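Local coordinates for protein esterase (Sinorhizobium meliloti 1021, PDB 4TX1) that hydrolyses ester bonds as a carbohydrate acetylesterase of the SGNH hydrolase family, probably with arylesterase activity as well, at residues Gly20-Trp25 and Gly200-Ala205. Residues are numbered along the deposited sequence; the frame is centred on the assembly and turned at random.
Sequences GDSLTW and GVHLDA
Ser22 meets His202 at the start of the short helix 22-25, whose N-cap is the preceding Asp21: OD1 of Asp21 accepts from Leu23 N at 3.0 Å, and the carbonyl O of Asp21 accepts from both Thr24 N and Trp25 N. With chi1 at 67°, OG of Ser22 lies between its own backbone N and carbonyl carbon and reaches the imidazole edge near the ring plane. A weak hydrogen bond joins NE2 of His202 to this OG at 3.0 Å, bent to 121°; OG is almost as near CD2 of His202, at 3.1 Å, so it addresses the CD2-NE2 side of the ring. Val201 CG1 lies over the rim of one imidazole face, and ND1 is hydrogen-bonded to OD2 of Asp199. Next, Leu23 sends CD1 to within 3.6 Å of Val201 O and 4.0 Å of His202 CD2. Its CG packs on CG of Leu203 at 4.1 Å, the two side chains crossing at about a right angle, and Met98 of strand 94-98 also touches Leu23. All five touching residues are buried. The GDSL sequence at the end of strand 14-20, facing a histidine just before the last helix, is characteristic of the SGNH hydrolase active site, with Ser22, His202 and Asp199 probably forming the catalytic triad.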
# COMPACT_ATOMS: atom_id res chain seq x y z
N GLY A 20 13.44 -14.56 -11.16
CA GLY A 20 13.50 -13.88 -12.43
C GLY A 20 12.14 -13.52 -13.02
O GLY A 20 11.15 -13.39 -12.28
N ASP A 21 12.13 -13.33 -14.34
CA ASP A 21 11.01 -12.80 -15.10
C ASP A 21 10.53 -13.87 -16.09
O ASP A 21 10.64 -15.06 -15.80
CB ASP A 21 11.33 -11.45 -15.68
CG ASP A 21 12.52 -11.48 -16.66
OD1 ASP A 21 12.80 -12.59 -17.14
OD2 ASP A 21 13.18 -10.44 -16.82
N SER A 22 9.97 -13.44 -17.20
CA SER A 22 9.33 -14.38 -18.15
C SER A 22 10.44 -15.26 -18.79
O SER A 22 10.11 -16.39 -19.19
CB SER A 22 8.58 -13.68 -19.25
OG SER A 22 9.50 -12.98 -20.09
N LEU A 23 11.67 -14.81 -18.77
CA LEU A 23 12.75 -15.68 -19.24
C LEU A 23 12.96 -16.88 -18.33
O LEU A 23 13.41 -17.87 -18.80
CB LEU A 23 14.06 -14.92 -19.35
CG LEU A 23 14.24 -14.10 -20.58
CD1 LEU A 23 13.07 -13.30 -20.98
CD2 LEU A 23 15.47 -13.25 -20.55
N THR A 24 12.68 -16.75 -17.04
CA THR A 24 12.77 -17.80 -16.08
C THR A 24 11.48 -18.59 -15.98
O THR A 24 11.54 -19.80 -15.80
CB THR A 24 13.17 -17.19 -14.71
OG1 THR A 24 14.43 -16.55 -14.87
CG2 THR A 24 13.28 -18.18 -13.60
N TRP A 25 10.32 -17.89 -16.11
CA TRP A 25 9.02 -18.58 -16.25
C TRP A 25 9.10 -19.56 -17.43
O TRP A 25 8.61 -20.67 -17.34
CB TRP A 25 7.92 -17.56 -16.49
CG TRP A 25 6.53 -18.10 -16.54
CD1 TRP A 25 5.83 -18.52 -15.48
CD2 TRP A 25 5.68 -18.24 -17.66
NE1 TRP A 25 4.57 -18.90 -15.85
CE2 TRP A 25 4.45 -18.75 -17.20
CE3 TRP A 25 5.82 -17.96 -19.02
CZ2 TRP A 25 3.37 -19.00 -18.03
CZ3 TRP A 25 4.71 -18.18 -19.88
CH2 TRP A 25 3.52 -18.70 -19.37
N GLY A 200 12.04 -9.84 -29.77
CA GLY A 200 13.19 -9.08 -29.34
C GLY A 200 13.68 -9.33 -27.92
O GLY A 200 14.79 -8.89 -27.55
N VAL A 201 12.87 -9.99 -27.10
CA VAL A 201 13.15 -10.07 -25.66
C VAL A 201 13.15 -11.48 -25.08
O VAL A 201 13.90 -11.73 -24.15
CB VAL A 201 12.14 -9.12 -24.92
CG1 VAL A 201 10.72 -9.63 -24.98
CG2 VAL A 201 12.55 -8.92 -23.41
N HIS A 202 12.34 -12.39 -25.61
CA HIS A 202 12.23 -13.72 -25.09
C HIS A 202 13.31 -14.68 -25.61
O HIS A 202 14.04 -14.33 -26.56
CB HIS A 202 10.84 -14.24 -25.39
CG HIS A 202 9.80 -13.55 -24.54
ND1 HIS A 202 8.79 -12.77 -25.06
CD2 HIS A 202 9.72 -13.44 -23.19
CE1 HIS A 202 8.08 -12.25 -24.04
NE2 HIS A 202 8.62 -12.66 -22.89
N LEU A 203 13.38 -15.82 -24.99
CA LEU A 203 14.28 -16.94 -25.42
C LEU A 203 13.45 -18.09 -25.94
O LEU A 203 12.50 -18.58 -25.31
CB LEU A 203 15.13 -17.40 -24.25
CG LEU A 203 15.98 -16.37 -23.49
CD1 LEU A 203 16.68 -17.00 -22.28
CD2 LEU A 203 16.97 -15.65 -24.42
N ASP A 204 13.86 -18.68 -27.08
CA ASP A 204 13.22 -19.90 -27.47
C ASP A 204 13.68 -21.04 -26.59
O ASP A 204 14.44 -20.83 -25.65
CB ASP A 204 13.45 -20.10 -29.01
CG ASP A 204 14.87 -20.42 -29.37
OD1 ASP A 204 15.68 -20.81 -28.51
OD2 ASP A 204 15.10 -20.38 -30.59
N ALA A 205 13.19 -22.28 -26.85
CA ALA A 205 13.43 -23.41 -25.93
C ALA A 205 14.89 -23.77 -25.81
O ALA A 205 15.44 -24.03 -24.72
CB ALA A 205 12.57 -24.65 -26.25